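Local coordinates for disulfide bond forming protein (DsbF) (Mycobacterium tuberculosis, PDB 3IOS), which probably acts as a secreted thioredoxin-fold disulfide oxidoreductase that introduces disulfide bonds into reduced, unfolded extracellular proteins, at residues Gly56-Val61 / Tyr92-Phe97; Pro117-Val122 / Gly133-Asp138. All coordinates share one frame; numbering follows the deposited sequence.

Contact 1 of 2, residues Gly56-Val61 / Tyr92-Phe97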
ATOM      1  N   GLY A  56       1.924  -0.821  14.367  1.00 17.93           N
ATOM      2  CA  GLY A  56       0.843  -0.118  15.033  1.00 19.33           C
ATOM      3  C   GLY A  56      -0.248   0.355  14.091  1.00 20.45           C
ATOM      4  O   GLY A  56      -1.423   0.378  14.455  1.00 22.43           O
ATOM      5  N   GLU A  57       0.124   0.729  12.873  1.00 18.82           N
ATOM      6  CA  GLU A  57      -0.866   1.209  11.918  1.00 19.70           C
ATOM      7  C   GLU A  57      -1.575   0.103  11.143  1.00 17.35           C
ATOM      8  O   GLU A  57      -2.627   0.336  10.552  1.00 18.11           O
ATOM      9  CB  GLU A  57      -0.221   2.178  10.930  1.00 22.97           C
ATOM     10  CG  GLU A  57       0.506   3.331  11.590  1.00 25.74           C
ATOM     11  CD  GLU A  57       0.719   4.497  10.651  1.00 27.29           C
ATOM     12  OE1 GLU A  57       1.067   4.264   9.475  1.00 29.41           O
ATOM     13  OE2 GLU A  57       0.549   5.649  11.096  1.00 29.62           O
ATOM     14  N   ALA A  58      -0.999  -1.093  11.147  1.00 17.20           N
ATOM     15  CA  ALA A  58      -1.582  -2.214  10.415  1.00 17.01           C
ATOM     16  C   ALA A  58      -3.076  -2.436  10.671  1.00 17.89           C
ATOM     17  O   ALA A  58      -3.856  -2.519   9.727  1.00 16.44           O
ATOM     18  CB  ALA A  58      -0.800  -3.490  10.706  1.00 17.49           C
ATOM     19  N   PRO A  59      -3.496  -2.524  11.945  1.00 19.46           N
ATOM     20  CA  PRO A  59      -4.927  -2.736  12.209  1.00 21.05           C
ATOM     21  C   PRO A  59      -5.799  -1.586  11.709  1.00 21.11           C
ATOM     22  O   PRO A  59      -6.960  -1.785  11.341  1.00 20.36           O
ATOM     23  CB  PRO A  59      -4.978  -2.904  13.727  1.00 21.51           C
ATOM     24  CG  PRO A  59      -3.820  -2.081  14.199  1.00 23.34           C
ATOM     25  CD  PRO A  59      -2.738  -2.443  13.205  1.00 21.14           C
ATOM     26  N   VAL A  60      -5.232  -0.386  11.688  1.00 18.67           N
ATOM     27  CA  VAL A  60      -5.951   0.789  11.214  1.00 19.03           C
ATOM     28  C   VAL A  60      -6.135   0.712   9.702  1.00 18.51           C
ATOM     29  O   VAL A  60      -7.221   0.967   9.181  1.00 17.09           O
ATOM     30  CB  VAL A  60      -5.184   2.075  11.553  1.00 20.93           C
ATOM     31  CG1 VAL A  60      -5.869   3.271  10.923  1.00 19.91           C
ATOM     32  CG2 VAL A  60      -5.099   2.240  13.061  1.00 21.35           C
ATOM     33  N   VAL A  61      -5.069   0.369   8.990  1.00 15.12           N
ATOM     34  CA  VAL A  61      -5.175   0.269   7.545  1.00 15.68           C
ATOM     35  C   VAL A  61      -6.154  -0.849   7.203  1.00 14.50           C
ATOM     36  O   VAL A  61      -6.963  -0.717   6.289  1.00 15.80           O
ATOM     37  CB  VAL A  61      -3.810  -0.031   6.892  1.00 13.94           C
ATOM     38  CG1 VAL A  61      -3.975  -0.126   5.382  1.00 16.20           C
ATOM     39  CG2 VAL A  61      -2.814   1.076   7.235  1.00 14.84           C
ATOM     40  N   TYR A  92      -0.818  -9.224  11.979  1.00 27.52           N
ATOM     41  CA  TYR A  92      -1.783  -8.140  11.907  1.00 26.27           C
ATOM     42  C   TYR A  92      -2.811  -8.356  10.809  1.00 26.90           C
ATOM     43  O   TYR A  92      -2.491  -8.893   9.730  1.00 28.52           O
ATOM     44  CB  TYR A  92      -1.025  -6.791  11.729  1.00 25.48           C
ATOM     45  CG  TYR A  92       0.159  -6.670  12.647  1.00 25.07           C
ATOM     46  CD1 TYR A  92       1.432  -6.984  12.187  1.00 24.41           C
ATOM     47  CD2 TYR A  92       0.018  -6.240  13.975  1.00 25.14           C
ATOM     48  CE1 TYR A  92       2.545  -6.870  13.011  1.00 26.27           C
ATOM     49  CE2 TYR A  92       1.132  -6.121  14.809  1.00 25.28           C
ATOM     50  CZ  TYR A  92       2.384  -6.440  14.321  1.00 25.66           C
ATOM     51  OH  TYR A  92       3.472  -6.337  15.149  1.00 28.54           O
ATOM     52  N   PRO A  93      -4.049  -7.876  11.002  1.00 27.18           N
ATOM     53  CA  PRO A  93      -5.224  -7.959  10.132  1.00 26.59           C
ATOM     54  C   PRO A  93      -5.163  -7.181   8.820  1.00 25.01           C
ATOM     55  O   PRO A  93      -5.935  -6.249   8.595  1.00 27.61           O
ATOM     56  CB  PRO A  93      -6.351  -7.421  11.040  1.00 26.85           C
ATOM     57  CG  PRO A  93      -5.685  -6.349  11.792  1.00 27.31           C
ATOM     58  CD  PRO A  93      -4.333  -7.046  12.160  1.00 27.64           C
ATOM     59  N   VAL A  94      -4.272  -7.623   7.956  1.00 24.83           N
ATOM     60  CA  VAL A  94      -4.096  -6.992   6.660  1.00 22.71           C
ATOM     61  C   VAL A  94      -4.004  -8.021   5.538  1.00 24.53           C
ATOM     62  O   VAL A  94      -3.459  -7.739   4.472  1.00 23.69           O
ATOM     63  CB  VAL A  94      -2.819  -6.120   6.638  1.00 21.74           C
ATOM     64  CG1 VAL A  94      -2.924  -5.005   7.674  1.00 21.88           C
ATOM     65  CG2 VAL A  94      -1.602  -6.986   6.916  1.00 20.11           C
ATOM     66  N   LYS A  95      -4.531  -9.216   5.780  1.00 26.99           N
ATOM     67  CA  LYS A  95      -4.501 -10.270   4.770  1.00 30.28           C
ATOM     68  C   LYS A  95      -5.645 -10.147   3.770  1.00 30.18           C
ATOM     69  O   LYS A  95      -5.652 -10.824   2.745  1.00 33.54           O
ATOM     70  CB  LYS A  95      -4.554 -11.640   5.451  1.00 31.63           C
ATOM     71  CG  LYS A  95      -3.201 -12.275   5.602  1.00 33.90           C
ATOM     72  CD  LYS A  95      -3.206 -13.416   6.631  1.00 35.92           C
ATOM     73  CE  LYS A  95      -1.835 -14.048   6.779  1.00 36.12           C
ATOM     74  NZ  LYS A  95      -1.861 -15.106   7.809  1.00 37.65           N
ATOM     75  N   THR A  96      -6.591  -9.262   4.070  1.00 29.97           N
ATOM     76  CA  THR A  96      -7.763  -9.030   3.231  1.00 29.51           C
ATOM     77  C   THR A  96      -7.480  -8.229   1.953  1.00 28.21           C
ATOM     78  O   THR A  96      -8.293  -8.227   1.025  1.00 27.82           O
ATOM     79  CB  THR A  96      -8.869  -8.307   4.035  1.00 31.64           C
ATOM     80  OG1 THR A  96      -9.173  -9.071   5.209  1.00 36.90           O
ATOM     81  CG2 THR A  96     -10.133  -8.158   3.206  1.00 34.28           C
ATOM     82  N   PHE A  97      -6.349  -7.533   1.897  1.00 22.23           N
ATOM     83  CA  PHE A  97      -6.027  -6.784   0.689  1.00 20.17           C
ATOM     84  C   PHE A  97      -4.657  -7.172   0.151  1.00 18.11           C
ATOM     85  O   PHE A  97      -3.836  -7.758   0.861  1.00 18.69           O
ATOM     86  CB  PHE A  97      -6.144  -5.265   0.929  1.00 19.45           C
ATOM     87  CG  PHE A  97      -5.236  -4.724   2.000  1.00 18.01           C
ATOM     88  CD1 PHE A  97      -3.961  -4.258   1.683  1.00 16.42           C
ATOM     89  CD2 PHE A  97      -5.673  -4.632   3.317  1.00 17.19           C
ATOM     90  CE1 PHE A  97      -3.142  -3.707   2.660  1.00 18.22           C
ATOM     91  CE2 PHE A  97      -4.859  -4.081   4.304  1.00 19.61           C
ATOM     92  CZ  PHE A  97      -3.590  -3.617   3.976  1.00 19.29           C
TER

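Contact 2 of 2, residues Pro117-Val122 / Gly133-Asp138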
ATOM      1  N   PRO A 117       6.679   4.663   7.667  1.00 24.80           N
ATOM      2  CA  PRO A 117       5.584   4.312   6.765  1.00 23.21           C
ATOM      3  C   PRO A 117       5.307   5.436   5.776  1.00 20.83           C
ATOM      4  O   PRO A 117       5.739   6.575   5.973  1.00 18.59           O
ATOM      5  CB  PRO A 117       4.420   4.088   7.721  1.00 25.73           C
ATOM      6  CG  PRO A 117       4.667   5.139   8.755  1.00 25.87           C
ATOM      7  CD  PRO A 117       6.164   5.044   8.996  1.00 26.68           C
ATOM      8  N   ALA A 118       4.603   5.102   4.703  1.00 17.47           N
ATOM      9  CA  ALA A 118       4.232   6.081   3.695  1.00 17.13           C
ATOM     10  C   ALA A 118       2.949   5.601   3.042  1.00 16.40           C
ATOM     11  O   ALA A 118       2.615   4.412   3.101  1.00 15.26           O
ATOM     12  CB  ALA A 118       5.332   6.230   2.653  1.00 16.79           C
ATOM     13  N   TYR A 119       2.230   6.534   2.433  1.00 14.30           N
ATOM     14  CA  TYR A 119       0.971   6.228   1.769  1.00 13.87           C
ATOM     15  C   TYR A 119       0.908   6.928   0.421  1.00 16.55           C
ATOM     16  O   TYR A 119       1.295   8.090   0.305  1.00 18.74           O
ATOM     17  CB  TYR A 119      -0.202   6.718   2.627  1.00 14.31           C
ATOM     18  CG  TYR A 119      -0.346   6.008   3.945  1.00 14.63           C
ATOM     19  CD1 TYR A 119      -1.231   4.943   4.086  1.00 14.96           C
ATOM     20  CD2 TYR A 119       0.431   6.373   5.044  1.00 16.17           C
ATOM     21  CE1 TYR A 119      -1.343   4.255   5.286  1.00 17.32           C
ATOM     22  CE2 TYR A 119       0.331   5.688   6.252  1.00 16.17           C
ATOM     23  CZ  TYR A 119      -0.560   4.628   6.362  1.00 17.73           C
ATOM     24  OH  TYR A 119      -0.671   3.939   7.547  1.00 22.06           O
ATOM     25  N   ALA A 120       0.442   6.222  -0.602  1.00 12.28           N
ATOM     26  CA  ALA A 120       0.291   6.839  -1.911  1.00 13.31           C
ATOM     27  C   ALA A 120      -1.194   6.793  -2.221  1.00 15.10           C
ATOM     28  O   ALA A 120      -1.794   5.718  -2.253  1.00 15.63           O
ATOM     29  CB  ALA A 120       1.080   6.084  -2.966  1.00 15.60           C
ATOM     30  N   PHE A 121      -1.795   7.963  -2.418  1.00 14.66           N
ATOM     31  CA  PHE A 121      -3.218   8.027  -2.721  1.00 14.64           C
ATOM     32  C   PHE A 121      -3.406   8.247  -4.210  1.00 16.28           C
ATOM     33  O   PHE A 121      -2.856   9.182  -4.789  1.00 17.30           O
ATOM     34  CB  PHE A 121      -3.888   9.139  -1.901  1.00 14.41           C
ATOM     35  CG  PHE A 121      -3.783   8.924  -0.414  1.00 14.22           C
ATOM     36  CD1 PHE A 121      -2.675   9.378   0.296  1.00 16.44           C
ATOM     37  CD2 PHE A 121      -4.755   8.192   0.263  1.00 15.16           C
ATOM     38  CE1 PHE A 121      -2.537   9.105   1.657  1.00 15.58           C
ATOM     39  CE2 PHE A 121      -4.622   7.914   1.624  1.00 14.78           C
ATOM     40  CZ  PHE A 121      -3.508   8.372   2.321  1.00 15.74           C
ATOM     41  N   VAL A 122      -4.169   7.352  -4.824  1.00 14.68           N
ATOM     42  CA  VAL A 122      -4.423   7.408  -6.252  1.00 15.69           C
ATOM     43  C   VAL A 122      -5.896   7.663  -6.516  1.00 16.02           C
ATOM     44  O   VAL A 122      -6.737   6.867  -6.108  1.00 15.74           O
ATOM     45  CB  VAL A 122      -4.042   6.072  -6.915  1.00 16.63           C
ATOM     46  CG1 VAL A 122      -4.182   6.182  -8.421  1.00 16.63           C
ATOM     47  CG2 VAL A 122      -2.620   5.682  -6.520  1.00 18.22           C
ATOM     48  N   GLY A 133       4.996   9.420   6.412  1.00 26.20           N
ATOM     49  CA  GLY A 133       4.786   9.531   7.836  1.00 26.51           C
ATOM     50  C   GLY A 133       3.610   8.689   8.275  1.00 26.27           C
ATOM     51  O   GLY A 133       2.974   8.017   7.462  1.00 25.27           O
ATOM     52  N   ARG A 134       3.317   8.733   9.566  1.00 27.75           N
ATOM     53  CA  ARG A 134       2.215   7.968  10.119  1.00 27.93           C
ATOM     54  C   ARG A 134       0.899   8.643   9.781  1.00 26.60           C
ATOM     55  O   ARG A 134       0.865   9.814   9.404  1.00 24.77           O
ATOM     56  CB  ARG A 134       2.374   7.842  11.635  1.00 32.42           C
ATOM     57  CG  ARG A 134       2.541   9.166  12.356  1.00 36.60           C
ATOM     58  CD  ARG A 134       2.859   8.958  13.830  1.00 39.82           C
ATOM     59  NE  ARG A 134       4.044   8.126  14.015  1.00 42.68           N
ATOM     60  CZ  ARG A 134       4.624   7.898  15.190  1.00 44.11           C
ATOM     61  NH1 ARG A 134       5.700   7.124  15.261  1.00 44.37           N
ATOM     62  NH2 ARG A 134       4.135   8.449  16.294  1.00 45.53           N
ATOM     63  N   MET A 135      -0.185   7.889   9.898  1.00 23.92           N
ATOM     64  CA  MET A 135      -1.494   8.435   9.619  1.00 22.39           C
ATOM     65  C   MET A 135      -2.534   7.835  10.544  1.00 20.98           C
ATOM     66  O   MET A 135      -2.585   6.620  10.746  1.00 19.53           O
ATOM     67  CB  MET A 135      -1.887   8.180   8.169  1.00 25.41           C
ATOM     68  CG  MET A 135      -3.027   9.064   7.724  1.00 22.50           C
ATOM     69  SD  MET A 135      -3.280   9.044   5.974  1.00 25.16           S
ATOM     70  CE  MET A 135      -1.752   9.802   5.363  1.00 23.91           C
ATOM     71  N   SER A 136      -3.364   8.701  11.109  1.00 17.60           N
ATOM     72  CA  SER A 136      -4.412   8.274  12.014  1.00 18.78           C
ATOM     73  C   SER A 136      -5.550   7.658  11.218  1.00 16.98           C
ATOM     74  O   SER A 136      -5.654   7.848  10.003  1.00 17.10           O
ATOM     75  CB  SER A 136      -4.949   9.467  12.797  1.00 19.25           C
ATOM     76  OG  SER A 136      -5.570  10.384  11.918  1.00 21.13           O
ATOM     77  N   GLN A 137      -6.417   6.933  11.914  1.00 18.17           N
ATOM     78  CA  GLN A 137      -7.555   6.310  11.262  1.00 16.65           C
ATOM     79  C   GLN A 137      -8.461   7.377  10.650  1.00 16.81           C
ATOM     80  O   GLN A 137      -8.978   7.207   9.548  1.00 15.89           O
ATOM     81  CB  GLN A 137      -8.341   5.459  12.263  1.00 18.59           C
ATOM     82  CG  GLN A 137      -9.446   4.648  11.614  1.00 24.53           C
ATOM     83  CD  GLN A 137     -10.080   3.650  12.560  1.00 27.36           C
ATOM     84  OE1 GLN A 137      -9.386   2.907  13.251  1.00 31.85           O
ATOM     85  NE2 GLN A 137     -11.408   3.620  12.586  1.00 31.15           N
ATOM     86  N   ASP A 138      -8.643   8.488  11.358  1.00 17.74           N
ATOM     87  CA  ASP A 138      -9.483   9.558  10.842  1.00 18.15           C
ATOM     88  C   ASP A 138      -8.906  10.189   9.585  1.00 15.74           C
ATOM     89  O   ASP A 138      -9.630  10.433   8.621  1.00 14.84           O
ATOM     90  CB  ASP A 138      -9.709  10.644  11.906  1.00 20.96           C
ATOM     91  CG  ASP A 138     -10.607  10.174  13.037  1.00 25.94           C
ATOM     92  OD1 ASP A 138     -11.548   9.405  12.760  1.00 26.78           O
ATOM     93  OD2 ASP A 138     -10.385  10.586  14.196  1.00 28.93           O
TER
HETATM   94  O   HOH W   1      -2.996   4.138   9.295  1.00 34.92           O

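Contact 1 of 2, residues Gly56-Val61 / Tyr92-Phe97
Ala-58, Pro-59 and Val-61, on helix 52-67, at whose start lies the Cys-51/Cys-54 redox pair, seen as a disulfide in a structure of this protein, pack against Tyr-92, Pro-93, Val-94 and Phe-97 in the loop between helix 82-91 and strand 98-101. CB of Tyr-92 lies 3.5 Å from CB of Ala-58, and its CG is 3.8 Å from the same methyl, which approaches the ring obliquely. CG is anti to the carbonyl carbon (chi1 -45°), beside the backbone N; beyond it, the ring meets that of Phe-88 and the side chain touches Gln-55. The rest of the ring, out to OH, has no partner in residues 56-61 within 4.2 Å. CG of Pro-93 sits 3.7 Å from CA of Pro-59, so the two proline rings meet at the more exposed margin. An inverse gamma turn centred on Pro-93, closed by the bond from Val-94 N to Tyr-92 O, redirects the loop here. CG1 of Val-94 comes 3.4 Å from the carbonyl O of Ala-58 and 4.0 Å from its CB. CG1 of Val-61, anti to its backbone N (chi1 -180°), reaches the rim atom CZ of Phe-97 at 3.8 Å, and the two side chains cross at about a right angle. Trp-45 of the central strand 42-47 touches Ala-58, Val-61, Val-94 and Phe-97, placing this seam against the sheet. The helix is kinked at Pro-59 and Val-60, whose N atoms make no bond to the turn before (Pro-59 N carries no hydrogen), much as a proline kinks the active-site helix of thioredoxin. The touching side chains contribute carbon only, even where Val-94 meets a carbonyl O. With no hydrogen bond between the segments, the 276 Å² buried is consistent with mainly apolar packing.

Contact 2 of 2, residues Pro117-Val122 / Gly133-Asp138
This is a mostly buried junction of the thioredoxin fold, in which cis-Pro-117, Tyr-119 and Phe-121 meet Gly-133 and Met-135 where the strand 118-122/128-132 hairpin passes into the C-terminal helix. The cis peptide before Pro-117 marks the loop as the cis-proline loop of this family, and the ring of Pro-117 touches Cys-54 of the redox pair. Gly-133 N donates to Pro-117 O over 3.0 Å with an N-H...O angle of 150°. The bond extends the antiparallel register set by Tyr-119 with Val-131, although Pro-117 has no N-H to return it. CG of Pro-117 also packs 3.6 Å from Gly-133 O, an oxygen that lies in plane at the edge of the Tyr-119 ring. Met-135 spans both aromatic rings of the strand. Its SD is 4.8 Å from the Tyr-119 centroid, 13° off the ring normal, and 3.7 Å from CZ of Phe-121, at that ring's edge; both are Met-aromatic contacts. The chain bends at its last torsion (chi3 -65°), leaving CE 3.8 Å from the same CZ, tip to tip with Phe-121. Tyr-119 OH is hydrogen-bonded to Glu-57 OE1. One water also serves it, donating to Tyr-119 OH and to Met-135 O, each at 2.9 Å.

In the fold
From the N terminus, the chain passes through strand 42-47 into helix 52-67, where residues 56-61 open contact 1. After strand 72-77 and helix 82-91, residues 92-97 close that loop. Contact 2 opens later, at 117-122, and closes the short hairpin through strand 128-132 at 133-138. The two are in series, neither enclosing nor crossing the other. Helix 52-67 links them in space: besides its bond to Tyr-119, Glu-57 makes a probable hydrogen bond from OE2 to Met-135 N, while CG1 of Val-60 packs on CA of Gln-137. The helix is thus joined to the loop before strand 98-101 through contact 1, and to strand 118-122 and the start of helix 137-147 through these links to contact 2.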